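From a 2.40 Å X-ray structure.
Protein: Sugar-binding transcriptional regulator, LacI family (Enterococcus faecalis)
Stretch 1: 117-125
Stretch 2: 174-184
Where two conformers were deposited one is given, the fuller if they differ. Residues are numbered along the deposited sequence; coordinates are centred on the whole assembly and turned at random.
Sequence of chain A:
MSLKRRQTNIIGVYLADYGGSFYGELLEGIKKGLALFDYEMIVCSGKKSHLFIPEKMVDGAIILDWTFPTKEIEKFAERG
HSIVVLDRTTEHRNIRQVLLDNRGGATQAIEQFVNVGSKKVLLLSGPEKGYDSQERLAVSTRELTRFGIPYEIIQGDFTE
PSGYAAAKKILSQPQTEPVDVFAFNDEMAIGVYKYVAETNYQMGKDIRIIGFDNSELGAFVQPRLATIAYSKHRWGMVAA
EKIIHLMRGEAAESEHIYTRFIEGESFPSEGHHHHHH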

# COMPACT_ATOMS: atom_id res chain seq x y z
N GLY A 117 -27.31 17.98 -13.35
CA GLY A 117 -28.32 17.52 -14.29
C GLY A 117 -27.90 16.36 -15.16
O GLY A 117 -28.08 16.40 -16.39
N SER A 118 -27.35 15.32 -14.53
CA SER A 118 -26.89 14.13 -15.24
C SER A 118 -28.03 13.40 -15.95
O SER A 118 -29.14 13.32 -15.42
CB SER A 118 -26.19 13.18 -14.27
OG SER A 118 -25.06 13.80 -13.70
N LYS A 119 -27.74 12.89 -17.14
CA LYS A 119 -28.73 12.19 -17.95
C LYS A 119 -28.71 10.68 -17.69
O LYS A 119 -29.72 10.01 -17.91
CB LYS A 119 -28.50 12.48 -19.44
CG LYS A 119 -28.62 13.97 -19.82
CD LYS A 119 -30.03 14.50 -19.59
CE LYS A 119 -30.09 16.02 -19.70
NZ LYS A 119 -31.44 16.54 -19.33
N LYS A 120 -27.56 10.18 -17.27
CA LYS A 120 -27.39 8.80 -16.82
C LYS A 120 -26.15 8.74 -15.92
O LYS A 120 -25.16 9.42 -16.17
CB LYS A 120 -27.20 7.83 -18.00
CG LYS A 120 -27.57 6.38 -17.65
CD LYS A 120 -26.59 5.37 -18.23
CE LYS A 120 -26.99 4.92 -19.63
NZ LYS A 120 -26.26 3.67 -20.02
N VAL A 121 -26.23 7.94 -14.86
CA VAL A 121 -25.09 7.76 -13.96
C VAL A 121 -24.68 6.30 -13.98
O VAL A 121 -25.50 5.41 -13.79
CB VAL A 121 -25.42 8.23 -12.52
CG1 VAL A 121 -24.27 7.90 -11.56
CG2 VAL A 121 -25.67 9.73 -12.50
N LEU A 122 -23.40 6.05 -14.24
CA LEU A 122 -22.86 4.70 -14.20
C LEU A 122 -22.26 4.44 -12.82
O LEU A 122 -21.40 5.18 -12.35
CB LEU A 122 -21.87 4.46 -15.35
CG LEU A 122 -22.51 4.41 -16.76
CD1 LEU A 122 -22.57 5.77 -17.43
CD2 LEU A 122 -21.78 3.45 -17.66
N LEU A 123 -22.75 3.39 -12.16
CA LEU A 123 -22.37 3.10 -10.78
C LEU A 123 -21.38 1.95 -10.76
O LEU A 123 -21.77 0.78 -10.83
CB LEU A 123 -23.60 2.79 -9.91
CG LEU A 123 -24.71 3.84 -9.77
CD1 LEU A 123 -25.96 3.22 -9.14
CD2 LEU A 123 -24.26 5.07 -8.96
N LEU A 124 -20.10 2.28 -10.67
CA LEU A 124 -19.04 1.29 -10.60
C LEU A 124 -18.89 0.86 -9.14
O LEU A 124 -18.30 1.58 -8.32
CB LEU A 124 -17.74 1.85 -11.18
CG LEU A 124 -16.45 1.01 -11.27
CD1 LEU A 124 -16.70 -0.44 -11.70
CD2 LEU A 124 -15.45 1.71 -12.20
N SER A 125 -19.45 -0.30 -8.82
CA SER A 125 -19.52 -0.76 -7.45
C SER A 125 -18.38 -1.70 -7.12
O SER A 125 -17.67 -2.16 -8.02
CB SER A 125 -20.87 -1.44 -7.18
OG SER A 125 -20.96 -2.69 -7.84
N PRO A 174 -22.28 2.54 -26.87
CA PRO A 174 -22.63 3.96 -26.99
C PRO A 174 -23.32 4.49 -25.74
O PRO A 174 -24.36 3.96 -25.33
CB PRO A 174 -23.58 3.99 -28.20
CG PRO A 174 -23.32 2.72 -28.94
CD PRO A 174 -22.98 1.72 -27.89
N GLN A 175 -22.73 5.51 -25.13
CA GLN A 175 -23.26 6.12 -23.92
C GLN A 175 -23.74 7.55 -24.20
O GLN A 175 -23.69 8.00 -25.34
CB GLN A 175 -22.19 6.13 -22.82
CG GLN A 175 -21.64 4.75 -22.44
CD GLN A 175 -22.55 3.95 -21.52
OE1 GLN A 175 -23.48 4.50 -20.90
NE2 GLN A 175 -22.29 2.66 -21.41
N THR A 176 -24.20 8.24 -23.16
CA THR A 176 -24.68 9.62 -23.27
C THR A 176 -23.51 10.59 -23.48
O THR A 176 -22.34 10.19 -23.37
CB THR A 176 -25.54 10.03 -22.04
OG1 THR A 176 -26.10 8.86 -21.43
CG2 THR A 176 -26.68 10.96 -22.45
N GLU A 177 -23.81 11.86 -23.79
CA GLU A 177 -22.83 12.83 -24.29
C GLU A 177 -21.60 13.00 -23.37
O GLU A 177 -20.48 12.73 -23.82
CB GLU A 177 -23.49 14.17 -24.70
CG GLU A 177 -24.92 14.07 -25.25
CD GLU A 177 -25.06 13.16 -26.47
OE1 GLU A 177 -24.25 13.29 -27.42
OE2 GLU A 177 -25.98 12.31 -26.47
N PRO A 178 -21.79 13.43 -22.10
CA PRO A 178 -20.74 13.04 -21.16
C PRO A 178 -21.08 11.72 -20.45
O PRO A 178 -22.24 11.46 -20.12
CB PRO A 178 -20.71 14.20 -20.16
CG PRO A 178 -21.96 15.05 -20.44
CD PRO A 178 -22.79 14.31 -21.46
N VAL A 179 -20.06 10.87 -20.26
CA VAL A 179 -20.22 9.64 -19.49
C VAL A 179 -20.01 9.95 -18.00
O VAL A 179 -18.91 10.32 -17.59
CB VAL A 179 -19.24 8.53 -19.94
CG1 VAL A 179 -19.43 7.27 -19.11
CG2 VAL A 179 -19.42 8.22 -21.42
N ASP A 180 -21.06 9.80 -17.20
CA ASP A 180 -20.98 10.11 -15.78
C ASP A 180 -20.82 8.86 -14.94
O ASP A 180 -21.64 7.95 -15.01
CB ASP A 180 -22.19 10.94 -15.34
CG ASP A 180 -22.19 12.33 -15.94
OD1 ASP A 180 -21.18 12.70 -16.59
OD2 ASP A 180 -23.17 13.07 -15.76
N VAL A 181 -19.72 8.81 -14.18
CA VAL A 181 -19.36 7.64 -13.39
C VAL A 181 -19.21 7.97 -11.91
O VAL A 181 -18.50 8.91 -11.53
CB VAL A 181 -18.03 6.98 -13.89
CG1 VAL A 181 -17.74 5.69 -13.12
CG2 VAL A 181 -18.09 6.69 -15.40
N PHE A 182 -19.88 7.19 -11.07
CA PHE A 182 -19.61 7.19 -9.64
C PHE A 182 -18.88 5.90 -9.33
O PHE A 182 -19.48 4.82 -9.32
CB PHE A 182 -20.91 7.35 -8.83
CG PHE A 182 -20.72 7.31 -7.33
CD1 PHE A 182 -19.54 7.74 -6.72
CD2 PHE A 182 -21.76 6.88 -6.51
CE1 PHE A 182 -19.38 7.69 -5.34
CE2 PHE A 182 -21.62 6.84 -5.12
CZ PHE A 182 -20.42 7.24 -4.54
N ALA A 183 -17.56 6.02 -9.13
CA ALA A 183 -16.72 4.90 -8.74
C ALA A 183 -16.77 4.78 -7.23
O ALA A 183 -16.65 5.77 -6.53
CB ALA A 183 -15.30 5.12 -9.21
N PHE A 184 -16.99 3.56 -6.74
CA PHE A 184 -17.26 3.35 -5.31
C PHE A 184 -15.99 3.40 -4.47
O PHE A 184 -16.07 3.54 -3.25
CB PHE A 184 -18.07 2.06 -5.08
CG PHE A 184 -19.57 2.21 -5.30
CD1 PHE A 184 -20.45 1.28 -4.75
CD2 PHE A 184 -20.10 3.27 -6.04
CE1 PHE A 184 -21.83 1.39 -4.95
CE2 PHE A 184 -21.47 3.40 -6.24
CZ PHE A 184 -22.34 2.46 -5.68
O HOH W 1 -23.64 8.92 -18.30

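The contact is built on two neighbouring parallel strands, 179-183 and the strand that begins at Val 121, whose N-to-C directions differ by 29°. Four main-chain hydrogen bonds join them in the staggered pattern of a parallel sheet. Leu 122 N donates to Asp 180 O (2.7 Å) and Phe 182 N to Leu 122 O (2.8 Å), both nearly straight, with angles at the hydrogen of 172° and 160°. The ladder continues through Leu 124 N to Phe 182 O and Phe 184 N to Leu 124 O, each 2.9 Å long but more bent, at 140° and 137°. Leu 122, Phe 182 and Leu 124 thus each bond through the main chain to two residues across the gap. Leu 122 O also receives a CA-H...O contact from Val 181 CA, at 3.4 Å.

Before the ladder begins, a water takes up the main-chain polar groups. It donates to Lys 120 O (2.7 Å from the water oxygen) and accepts from Asp 180 N (2.9 Å), bridging the stretches where the two groups do not bond directly; a weak bond to Pro 178 O, 3.4 Å from the same oxygen, ties in the approach to the second strand.

Polar side chains meet at this same end. Ser 118 OG lies 2.9 Å from Asp 180 OD2, within hydrogen-bonding distance, and both atoms are also hydrogen-bonded elsewhere in the structure. Lys 120 starts out sideways to the other stretch, but its chain bends round so that NZ donates to Gln 175 OE1 at 3.0 Å. The neighbouring Lys 119 packs its CB 3.8 Å from Thr 176 CG2, while its amino end leads away.

Apolar packing follows the alternation of the strands. On one face, Leu 122 CD1 approaches Val 179 CG1 (3.9 Å), and Val 181 touches two leucines of the first strand, its CG2 4.4 Å from Leu 122 CB and its CG1 4.3 Å from Leu 124 CB. On the other face, Val 121 CG1 is 4.4 Å from Phe 182 CB, and one methyl of Leu 123 touches two aromatic side chains: its CD2 is 3.9 Å from Phe 182 CD2 and 4.2 Å from Phe 184 CE2, meeting both rings at their edges.

The face of the Phe 184 ring is used differently. Ser 125 CA sits over it, 3.9 Å from the centroid of the Phe 184 ring and 29° off the normal, a CH-pi contact that packs the ring against the backbone of the first stretch.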